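Putative prolyl-tRNA synthetase (Leishmania major, PDB 5XIL) probably catalyses the ATP-dependent attachment of L-proline to tRNA(Pro), the piece in the model holding the catalytic core, anticodon-binding and zinc-binding C-terminal domains. Local coordinates at residues K8-F13 with G277-M282; E215-A220 with K430-A435; V415-W420 with E492-G497; L477-E482 with T504-G509. All blocks are in the same frame, centred on the assembly; numbering follows the deposited sequence. Where two conformers were deposited one is given.

Contact 1. Residues K8-F13 with G277-M282; sequences KREENF and GDNRGM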
# COMPACT_ATOMS: atom_id res chain seq x y z
N LYS A 8 11.88 -11.81 -32.08
CA LYS A 8 13.04 -11.98 -31.24
C LYS A 8 13.47 -10.62 -30.70
O LYS A 8 13.32 -9.57 -31.41
CB LYS A 8 14.20 -12.65 -31.98
CG LYS A 8 14.05 -14.13 -32.19
CD LYS A 8 15.36 -14.80 -32.60
CE LYS A 8 15.08 -16.27 -32.90
NZ LYS A 8 16.26 -17.16 -33.17
N ARG A 9 14.00 -10.63 -29.47
CA ARG A 9 14.47 -9.36 -28.86
C ARG A 9 15.52 -8.68 -29.70
O ARG A 9 15.53 -7.45 -29.80
CB ARG A 9 15.11 -9.62 -27.52
CG ARG A 9 14.14 -9.85 -26.42
CD ARG A 9 14.80 -10.62 -25.29
NE ARG A 9 16.00 -9.95 -24.87
CZ ARG A 9 16.06 -9.05 -23.87
NH1 ARG A 9 14.98 -8.71 -23.17
NH2 ARG A 9 17.22 -8.48 -23.61
N GLU A 10 16.40 -9.49 -30.29
CA GLU A 10 17.59 -9.02 -31.08
C GLU A 10 17.19 -8.48 -32.43
O GLU A 10 17.99 -7.78 -33.07
CB GLU A 10 18.60 -10.17 -31.29
CG GLU A 10 19.23 -10.75 -30.01
CD GLU A 10 18.36 -11.76 -29.24
OE1 GLU A 10 17.33 -12.24 -29.77
OE2 GLU A 10 18.70 -12.05 -28.05
N GLU A 11 15.94 -8.74 -32.83
CA GLU A 11 15.48 -8.38 -34.16
C GLU A 11 14.48 -7.30 -34.24
O GLU A 11 14.57 -6.47 -35.13
CB GLU A 11 14.93 -9.60 -34.88
CG GLU A 11 15.98 -10.67 -35.04
CD GLU A 11 17.21 -10.19 -35.78
OE1 GLU A 11 17.07 -9.46 -36.77
OE2 GLU A 11 18.32 -10.57 -35.37
N ASN A 12 13.52 -7.28 -33.32
CA ASN A 12 12.55 -6.22 -33.27
C ASN A 12 12.06 -6.04 -31.82
O ASN A 12 11.06 -6.58 -31.43
CB ASN A 12 11.35 -6.50 -34.13
CG ASN A 12 10.46 -5.32 -34.23
OD1 ASN A 12 10.45 -4.43 -33.35
ND2 ASN A 12 9.65 -5.30 -35.27
N PHE A 13 12.80 -5.27 -31.07
CA PHE A 13 12.56 -5.20 -29.62
C PHE A 13 11.24 -4.62 -29.23
O PHE A 13 10.59 -5.13 -28.35
CB PHE A 13 13.71 -4.42 -29.00
CG PHE A 13 13.75 -4.48 -27.49
CD1 PHE A 13 13.87 -5.68 -26.85
CD2 PHE A 13 13.70 -3.32 -26.74
CE1 PHE A 13 13.96 -5.78 -25.49
CE2 PHE A 13 13.75 -3.40 -25.38
CZ PHE A 13 13.90 -4.62 -24.75
N GLY A 277 13.46 -10.68 -19.78
CA GLY A 277 12.63 -11.36 -20.73
C GLY A 277 13.52 -11.96 -21.79
O GLY A 277 14.62 -11.47 -22.05
N ASP A 278 13.09 -13.09 -22.36
CA ASP A 278 13.89 -13.75 -23.40
C ASP A 278 13.06 -14.06 -24.60
O ASP A 278 11.89 -13.60 -24.73
CB ASP A 278 14.63 -14.94 -22.83
CG ASP A 278 13.67 -16.11 -22.41
OD1 ASP A 278 12.54 -16.03 -22.80
OD2 ASP A 278 14.15 -17.00 -21.63
N ASN A 279 13.63 -14.82 -25.56
CA ASN A 279 12.84 -15.08 -26.78
C ASN A 279 11.64 -16.04 -26.63
O ASN A 279 10.76 -16.12 -27.52
CB ASN A 279 13.77 -15.43 -27.94
CG ASN A 279 14.54 -14.20 -28.40
OD1 ASN A 279 14.05 -13.11 -28.25
ND2 ASN A 279 15.78 -14.37 -28.77
N ARG A 280 11.53 -16.64 -25.45
CA ARG A 280 10.36 -17.47 -25.12
C ARG A 280 9.30 -16.70 -24.32
O ARG A 280 8.19 -17.21 -24.12
CB ARG A 280 10.84 -18.71 -24.33
CG ARG A 280 11.82 -19.57 -25.11
CD ARG A 280 12.54 -20.57 -24.22
NE ARG A 280 11.64 -21.68 -23.98
CZ ARG A 280 11.37 -22.64 -24.86
NH1 ARG A 280 11.98 -22.69 -26.05
NH2 ARG A 280 10.49 -23.58 -24.54
N GLY A 281 9.60 -15.47 -23.87
CA GLY A 281 8.62 -14.67 -23.16
C GLY A 281 9.21 -13.96 -21.96
O GLY A 281 10.43 -13.83 -21.82
N MET A 282 8.33 -13.62 -21.04
CA MET A 282 8.79 -13.06 -19.75
C MET A 282 9.54 -14.11 -18.89
O MET A 282 9.36 -15.31 -19.06
CB MET A 282 7.57 -12.48 -19.04
CG MET A 282 7.86 -11.74 -17.73
SD MET A 282 9.18 -10.53 -17.97
CE MET A 282 9.64 -9.97 -16.31
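Asn279 reaches across to the loop 8-13 and uses both ends of its amide there, with its CG anti to its own carbonyl carbon (chi1 -71°). OD1 takes the backbone N-H of Arg9, N to OD1 2.8 Å, in the carbonyl plane and on a lone pair, with the hydrogen nearly on the line (171°). ND2 goes to the carboxylate of Glu10, 2.8 Å from OE1, which offers its syn lone pair. OE1 lies in the plane of the Asn279 amide; the bend of Glu10 at chi2 brings it to ND2, with the carboxylate and amide planes 78° apart. With two bonds the amide cannot flip without losing both. Lys8 crosses it at about a right angle, its CG 3.8 Å from Asn279 CG, and then runs on extended and away from 277-282. Asn279 sits on a type I turn from Asp278 to Gly281, tightened by an Asx turn in which Asp278 OD1 accepts from Arg280 N; the turn follows helix 267-276, while Asn12 N-caps helix 13-23. The contact thus joins the start of this construct, just before helix 13-23, to the loop between helix 267-276 and strand 293-297. Arg9 bends at chi3 and lays its guanidinium under the carbonyl of Gly277, whose O lies over one face, 3.0 Å from NH1 but badly angled for a bond. Phe13 CE1 also lies over a guanidinium face, off toward the rim. NH1 has its proper acceptor in Met274 O, and the group also makes a cation-pi contact with Trp16.

Contact 2. Residues E215-A220 with K430-A435; sequences ETFIEA and KCLILA. With MG (magnesium ion), chain F.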
# COMPACT_ATOMS: atom_id res chain seq x y z
N GLU A 215 21.36 3.84 -12.60
CA GLU A 215 21.22 3.76 -14.04
C GLU A 215 21.22 2.27 -14.42
O GLU A 215 22.03 1.48 -13.85
CB GLU A 215 22.38 4.46 -14.68
CG GLU A 215 22.36 5.96 -14.37
CD GLU A 215 21.27 6.67 -15.14
OE1 GLU A 215 20.91 6.24 -16.28
OE2 GLU A 215 20.73 7.61 -14.59
N THR A 216 20.34 1.90 -15.33
CA THR A 216 20.16 0.53 -15.77
C THR A 216 20.52 0.42 -17.26
O THR A 216 20.62 1.46 -17.97
CB THR A 216 18.73 0.04 -15.52
OG1 THR A 216 17.85 0.72 -16.39
CG2 THR A 216 18.29 0.32 -14.07
N PHE A 217 20.67 -0.81 -17.76
CA PHE A 217 21.12 -1.04 -19.12
C PHE A 217 20.18 -1.97 -19.83
O PHE A 217 19.86 -3.08 -19.28
CB PHE A 217 22.54 -1.58 -19.11
CG PHE A 217 23.00 -2.06 -20.46
CD1 PHE A 217 23.18 -1.18 -21.48
CD2 PHE A 217 23.23 -3.42 -20.72
CE1 PHE A 217 23.62 -1.60 -22.72
CE2 PHE A 217 23.69 -3.84 -21.94
CZ PHE A 217 23.87 -2.90 -22.95
N ILE A 218 19.75 -1.54 -20.99
CA ILE A 218 18.85 -2.32 -21.87
C ILE A 218 19.64 -2.89 -23.02
O ILE A 218 19.84 -2.26 -24.12
CB ILE A 218 17.66 -1.50 -22.34
CG1 ILE A 218 17.02 -0.70 -21.24
CG2 ILE A 218 16.60 -2.36 -23.06
CD1 ILE A 218 16.46 -1.47 -20.11
N GLU A 219 20.06 -4.14 -22.84
CA GLU A 219 20.99 -4.78 -23.74
C GLU A 219 20.47 -4.91 -25.15
O GLU A 219 21.25 -4.82 -26.09
CB GLU A 219 21.35 -6.19 -23.20
CG GLU A 219 22.67 -6.71 -23.81
CD GLU A 219 22.48 -7.70 -24.93
OE1 GLU A 219 21.51 -8.49 -24.78
OE2 GLU A 219 23.34 -7.75 -25.89
N ALA A 220 19.19 -5.19 -25.31
CA ALA A 220 18.67 -5.55 -26.64
C ALA A 220 18.84 -4.41 -27.60
O ALA A 220 18.97 -4.61 -28.78
CB ALA A 220 17.22 -5.93 -26.58
N LYS A 430 26.00 -1.52 -29.48
CA LYS A 430 25.01 -1.61 -28.45
C LYS A 430 25.62 -1.71 -27.04
O LYS A 430 25.14 -2.51 -26.19
CB LYS A 430 24.06 -2.76 -28.72
CG LYS A 430 23.28 -2.52 -30.02
CD LYS A 430 22.27 -3.66 -30.21
CE LYS A 430 21.67 -3.63 -31.60
NZ LYS A 430 22.77 -3.91 -32.61
N CYS A 431 26.66 -0.92 -26.83
CA CYS A 431 27.35 -0.80 -25.54
C CYS A 431 27.18 0.58 -24.92
O CYS A 431 26.95 1.56 -25.66
CB CYS A 431 28.81 -1.07 -25.75
SG CYS A 431 29.18 -2.79 -26.18
N LEU A 432 27.36 0.67 -23.61
CA LEU A 432 27.56 1.92 -22.89
C LEU A 432 29.02 2.13 -22.84
O LEU A 432 29.84 1.19 -23.06
CB LEU A 432 26.99 1.89 -21.49
CG LEU A 432 25.55 1.48 -21.32
CD1 LEU A 432 25.09 1.61 -19.88
CD2 LEU A 432 24.67 2.24 -22.26
N ILE A 433 29.40 3.37 -22.50
CA ILE A 433 30.80 3.74 -22.55
C ILE A 433 31.21 4.43 -21.29
O ILE A 433 30.53 5.35 -20.82
CB ILE A 433 31.04 4.73 -23.73
CG1 ILE A 433 30.84 4.00 -25.08
CG2 ILE A 433 32.45 5.31 -23.66
CD1 ILE A 433 30.76 4.93 -26.30
N LEU A 434 32.30 3.99 -20.71
CA LEU A 434 32.98 4.75 -19.66
C LEU A 434 34.17 5.43 -20.27
O LEU A 434 35.02 4.78 -20.87
CB LEU A 434 33.47 3.78 -18.57
CG LEU A 434 32.56 3.44 -17.46
CD1 LEU A 434 33.27 2.38 -16.63
CD2 LEU A 434 32.25 4.68 -16.61
N ALA A 435 34.20 6.75 -20.18
CA ALA A 435 35.22 7.53 -20.84
C ALA A 435 35.75 8.62 -19.89
O ALA A 435 35.02 9.05 -18.97
CB ALA A 435 34.63 8.20 -22.09
MG MG F . 25.12 -6.80 -26.82
O HOH W 1 23.98 -4.96 -26.32
O HOH W 2 26.81 -5.88 -27.89
O HOH W 3 26.15 -8.48 -27.24
O HOH W 4 23.98 -6.88 -28.34
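Phe217, Lys430 and Leu432 carry most of this contact. Phe217 holds its CG anti to the backbone N (chi1 170°), which sends the ring out from strand 210-218 toward the 430-435 segment. There it slides past Leu432 in the opposite direction: CD1 of the ring is 3.6 Å from CG of Leu432, and both leucine methyls lie close to that same ring carbon. The far end of the ring meets backbone, with CZ 3.5 Å from Lys430 O, the oxygen lying at the edge and in the ring plane. Lys430 lays its aliphatic chain along the turn at the end of the strand, its CD 3.7 Å from Ala220 O. Beside this packing is a magnesium ion. Glu219, bent at chi2, binds it through OE2 at 2.2 Å; four waters and His413 complete six ligands. Water 1 lies 2.7 Å from Glu219 O and equally far from Lys430 O, so one of the metal's waters lies between the two backbones. This packing of side chains brings the class II core up against the C-terminal domain: strand 432-437 bonds to strand 414-416 and strand 504-509, helix 423-428 packs on Ile433, and Leu477 of strand 475-480 touches Leu432.

Contact 3. Residues V415-W420 with E492-G497; sequences VRVTEW and ECICKG. With ZN (zinc ion), chain B.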
# COMPACT_ATOMS: atom_id res chain seq x y z
N VAL A 415 31.89 -0.35 -21.77
CA VAL A 415 33.18 -0.40 -22.44
C VAL A 415 34.01 0.84 -22.16
O VAL A 415 33.55 1.95 -22.38
CB VAL A 415 32.97 -0.57 -23.95
CG1 VAL A 415 34.29 -0.60 -24.69
CG2 VAL A 415 32.14 -1.86 -24.24
N ARG A 416 35.22 0.70 -21.62
CA ARG A 416 36.06 1.87 -21.31
C ARG A 416 36.83 2.32 -22.58
O ARG A 416 37.73 1.61 -23.03
CB ARG A 416 36.95 1.58 -20.10
CG ARG A 416 37.09 2.76 -19.15
CD ARG A 416 37.43 2.35 -17.72
NE ARG A 416 38.83 2.06 -17.42
CZ ARG A 416 39.29 0.84 -17.14
NH1 ARG A 416 38.45 -0.20 -17.18
NH2 ARG A 416 40.59 0.64 -16.83
N VAL A 417 36.49 3.54 -23.08
CA VAL A 417 36.86 4.11 -24.33
C VAL A 417 37.78 5.30 -24.04
O VAL A 417 37.38 6.19 -23.30
CB VAL A 417 35.67 4.57 -25.15
CG1 VAL A 417 36.07 5.40 -26.40
CG2 VAL A 417 34.83 3.39 -25.59
N THR A 418 38.97 5.31 -24.58
CA THR A 418 39.85 6.49 -24.41
C THR A 418 40.15 7.27 -25.66
O THR A 418 40.78 8.33 -25.56
CB THR A 418 41.20 6.06 -23.89
OG1 THR A 418 41.76 5.13 -24.81
CG2 THR A 418 41.06 5.37 -22.58
N GLU A 419 39.82 6.74 -26.83
CA GLU A 419 39.99 7.41 -28.09
C GLU A 419 38.65 7.76 -28.76
O GLU A 419 37.80 6.90 -29.00
CB GLU A 419 40.86 6.52 -29.00
CG GLU A 419 42.01 5.79 -28.26
CD GLU A 419 43.11 6.68 -27.69
OE1 GLU A 419 43.56 7.54 -28.48
OE2 GLU A 419 43.52 6.53 -26.48
N TRP A 420 38.51 9.03 -29.20
CA TRP A 420 37.30 9.47 -29.79
C TRP A 420 36.85 8.56 -30.93
O TRP A 420 35.67 8.36 -31.12
CB TRP A 420 37.33 10.96 -30.21
CG TRP A 420 36.07 11.25 -30.90
CD1 TRP A 420 35.86 11.32 -32.24
CD2 TRP A 420 34.74 11.32 -30.30
NE1 TRP A 420 34.56 11.51 -32.49
CE2 TRP A 420 33.84 11.51 -31.32
CE3 TRP A 420 34.28 11.32 -29.00
CZ2 TRP A 420 32.46 11.59 -31.11
CZ3 TRP A 420 32.92 11.41 -28.78
CH2 TRP A 420 32.03 11.58 -29.84
N GLU A 492 43.48 12.19 -21.68
CA GLU A 492 42.81 13.39 -22.09
C GLU A 492 41.32 13.25 -22.02
O GLU A 492 40.78 12.15 -22.17
CB GLU A 492 43.16 13.76 -23.52
CG GLU A 492 44.64 14.00 -23.68
CD GLU A 492 45.46 12.68 -23.61
OE1 GLU A 492 44.99 11.59 -24.10
OE2 GLU A 492 46.55 12.70 -23.00
N CYS A 493 40.63 14.36 -21.78
CA CYS A 493 39.17 14.34 -21.94
C CYS A 493 38.73 13.73 -23.30
O CYS A 493 39.37 13.94 -24.31
CB CYS A 493 38.66 15.75 -21.70
SG CYS A 493 36.93 15.99 -21.93
N ILE A 494 37.62 12.97 -23.32
CA ILE A 494 37.27 12.15 -24.49
C ILE A 494 36.87 12.89 -25.75
O ILE A 494 36.99 12.31 -26.85
CB ILE A 494 36.14 11.11 -24.13
CG1 ILE A 494 35.94 10.02 -25.23
CG2 ILE A 494 34.84 11.89 -23.85
CD1 ILE A 494 37.22 9.29 -25.61
N CYS A 495 36.36 14.11 -25.64
CA CYS A 495 35.78 14.76 -26.78
C CYS A 495 36.82 15.00 -27.87
O CYS A 495 38.02 15.11 -27.63
CB CYS A 495 34.99 16.06 -26.51
SG CYS A 495 35.74 17.19 -25.37
N LYS A 496 36.29 15.02 -29.08
CA LYS A 496 37.09 15.06 -30.30
C LYS A 496 37.84 16.37 -30.33
O LYS A 496 37.23 17.44 -30.28
CB LYS A 496 36.19 14.97 -31.47
CG LYS A 496 36.96 14.78 -32.76
CD LYS A 496 36.01 14.75 -33.94
CE LYS A 496 35.52 16.12 -34.31
NZ LYS A 496 34.36 16.02 -35.24
N GLY A 497 39.15 16.27 -30.43
CA GLY A 497 40.03 17.41 -30.37
C GLY A 497 40.40 17.87 -28.97
O GLY A 497 41.25 18.74 -28.84
ZN ZN B . 36.99 18.35 -21.66
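One backbone oxygen, Val417 O, is buried here with no partner anywhere in the model, and Ile494 CD1 lies 3.9 Å from it. This is the zinc-binding region of the C-terminal domain: Cys493 grips the zinc through SG at 2.4 Å, with Cys438 and Cys443 among the ion's other ligands, and Cys495 is tied to Cys498 by a disulfide. Between Cys493 and Cys495, Ile494 turns from the metal to the loop 415-420. Its CG1 stands anti to the backbone N (chi1 -168°) and chi2 of 54° bends CD1 into the curve of the backbone, where the methyl meets the carbonyl carbon of Thr418 at 3.6 Å and the CG1 methyl of Val417 at 4.1 Å. The Glu419 side chain points away from this plug, though its backbone touches Ile494 CD1, and accepts the Thr418 hydroxyl on the anti lone pair of OE2. Glu419 OE2 comes within 5.8 Å of Glu492 OE1, an approach of like charges that a bound magnesium could ease; the latter oxygen ligates such an ion in the model. Trp420 fills the other end, with CE3 directed at Ile494 O and NE1 bonded to Glu454, while Phe423 stacks on the indole. Lys496 crosses the indole obliquely, and its CB stands 3.8 Å from the centroid of the Trp420 five-membered ring, 13° off the normal: a CH-pi contact over the face.

Contact 4. Residues L477-E482 with T504-G509; sequences LCIPFE and TWVLFG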
# COMPACT_ATOMS: atom_id res chain seq x y z
N LEU A 477 24.98 9.45 -18.59
CA LEU A 477 24.08 8.68 -17.74
C LEU A 477 24.36 8.99 -16.25
O LEU A 477 23.47 9.48 -15.56
CB LEU A 477 24.13 7.20 -18.09
CG LEU A 477 23.90 6.86 -19.56
CD1 LEU A 477 24.07 5.35 -19.70
CD2 LEU A 477 22.52 7.24 -20.05
N CYS A 478 25.59 8.83 -15.79
CA CYS A 478 25.97 9.25 -14.45
C CYS A 478 27.46 9.21 -14.37
O CYS A 478 28.13 8.53 -15.19
CB CYS A 478 25.40 8.38 -13.32
SG CYS A 478 26.07 6.73 -13.26
N ILE A 479 27.98 9.88 -13.36
CA ILE A 479 29.34 9.71 -12.91
C ILE A 479 29.25 8.62 -11.83
O ILE A 479 28.65 8.88 -10.78
CB ILE A 479 29.91 10.97 -12.22
CG1 ILE A 479 29.83 12.09 -13.20
CG2 ILE A 479 31.39 10.74 -11.91
CD1 ILE A 479 29.44 13.40 -12.61
N PRO A 480 29.74 7.42 -12.13
CA PRO A 480 29.60 6.31 -11.17
C PRO A 480 30.37 6.53 -9.89
O PRO A 480 31.50 7.01 -9.93
CB PRO A 480 30.15 5.11 -11.93
CG PRO A 480 30.25 5.49 -13.30
CD PRO A 480 30.31 6.97 -13.42
N PHE A 481 29.77 6.19 -8.75
CA PHE A 481 30.44 6.29 -7.49
C PHE A 481 31.60 5.28 -7.46
O PHE A 481 32.62 5.57 -6.89
CB PHE A 481 29.47 6.04 -6.31
CG PHE A 481 28.40 7.09 -6.16
CD1 PHE A 481 28.69 8.41 -6.32
CD2 PHE A 481 27.14 6.76 -5.75
CE1 PHE A 481 27.74 9.39 -6.21
CE2 PHE A 481 26.16 7.74 -5.60
CZ PHE A 481 26.46 9.06 -5.84
N GLU A 482 31.44 4.14 -8.11
CA GLU A 482 32.49 3.14 -8.20
C GLU A 482 33.27 3.44 -9.47
O GLU A 482 32.79 3.13 -10.54
CB GLU A 482 31.88 1.72 -8.27
CG GLU A 482 32.90 0.59 -8.33
CD GLU A 482 32.31 -0.76 -7.94
OE1 GLU A 482 31.31 -1.20 -8.55
OE2 GLU A 482 32.83 -1.36 -6.98
N THR A 504 37.68 12.58 -14.13
CA THR A 504 36.88 11.44 -13.64
C THR A 504 36.58 10.56 -14.86
O THR A 504 36.79 11.00 -15.98
CB THR A 504 35.59 11.98 -13.01
OG1 THR A 504 34.83 10.94 -12.39
CG2 THR A 504 34.74 12.71 -14.00
N TRP A 505 36.03 9.36 -14.64
CA TRP A 505 35.38 8.61 -15.72
C TRP A 505 33.92 8.89 -15.63
O TRP A 505 33.40 9.01 -14.55
CB TRP A 505 35.63 7.12 -15.54
CG TRP A 505 37.07 6.72 -15.68
CD1 TRP A 505 38.02 6.72 -14.71
CD2 TRP A 505 37.71 6.21 -16.85
NE1 TRP A 505 39.21 6.24 -15.20
CE2 TRP A 505 39.05 5.93 -16.50
CE3 TRP A 505 37.28 5.99 -18.14
CZ2 TRP A 505 39.97 5.40 -17.41
CZ3 TRP A 505 38.18 5.51 -19.05
CH2 TRP A 505 39.54 5.20 -18.68
N VAL A 506 33.23 8.99 -16.74
CA VAL A 506 31.77 9.18 -16.69
C VAL A 506 31.17 8.14 -17.65
O VAL A 506 31.84 7.71 -18.58
CB VAL A 506 31.37 10.62 -17.09
CG1 VAL A 506 31.76 10.95 -18.48
CG2 VAL A 506 29.85 10.91 -16.96
N LEU A 507 29.98 7.69 -17.33
CA LEU A 507 29.24 6.76 -18.15
C LEU A 507 28.36 7.48 -19.13
O LEU A 507 27.50 8.29 -18.71
CB LEU A 507 28.42 5.87 -17.20
CG LEU A 507 27.59 4.79 -17.80
CD1 LEU A 507 28.48 3.71 -18.37
CD2 LEU A 507 26.68 4.24 -16.69
N PHE A 508 28.60 7.19 -20.43
CA PHE A 508 27.86 7.74 -21.56
C PHE A 508 27.07 6.62 -22.24
O PHE A 508 27.44 5.45 -22.16
CB PHE A 508 28.76 8.22 -22.62
CG PHE A 508 29.53 9.48 -22.31
CD1 PHE A 508 29.01 10.70 -22.63
CD2 PHE A 508 30.80 9.40 -21.88
CE1 PHE A 508 29.78 11.88 -22.44
CE2 PHE A 508 31.57 10.55 -21.68
CZ PHE A 508 31.06 11.76 -21.95
N GLY A 509 25.97 7.02 -22.85
CA GLY A 509 25.23 6.14 -23.74
C GLY A 509 24.13 6.77 -24.48
O GLY A 509 23.61 7.84 -24.10
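Leu507 is the main bump, and Leu477, Cys478 and Pro480 form the hollow that receives it. Leu507 CB lies 3.3 Å from Cys478 O, and a chi1 of -178°, with CG anti to the backbone N, turns the branch to Leu477. There the two leucines cross obliquely, CG of Leu507 4.0 Å from CD1 of Leu477. On the other side the Pro480 ring closes the hollow, its CG near the Leu507 CB. Leu477 in turn pushes its branch over Gly509, Leu477 CG to Gly509 N 3.9 Å. A second, smaller fit lies further along. Val506 holds CG2 anti to its backbone N, under the Cys478 carbonyl, 3.4 Å from the oxygen, and against Ile479 CG1. Ile479 then drops its CG2 branch between two oxygens of the other strand, 3.5 Å from Thr504 OG1 and a little farther from Trp505 O, meeting the threonine at about a right angle. Backbone bonds fix this register: Leu477 N gives to Leu507 O at 2.8 Å, and Leu507 N gives to Cys478 O nearly along the C=O axis. Strand 504-509 also bonds to strand 432-437, and strand 475-480 to strand 195-198, so the pair bridges the C-terminal domain and the catalytic core. The strands run antiparallel at 157°, and Leu477 and Cys478 both face the single residue Leu507, with Leu477 at a psi of -55°: a classic beta bulge.

In the fold
Contacts 2, 3 and 4 belong to one continuous block: strand 432-437 lies between strand 414-416 of contact 3 and strand 504-509 of contact 4, with Leu432 O 2.9 Å from Val415 N and Ile433 O 2.7 Å from Phe508 N, both probable hydrogen bonds. Centres of contacts 2 and 4 are about 11 Å apart. Arg416 of contact 3 also makes a cation-pi contact with Trp505 of contact 4. Contact 1 stands off, its centre about 33 Å from that of contact 3, but it reaches contact 2 where Phe13 CD1 packs 3.4 Å from Ala220 CB. Its Arg9 side chain lies about 4 Å from that of magnesium ligand Glu219, while the zinc marks the far end, in contact 3.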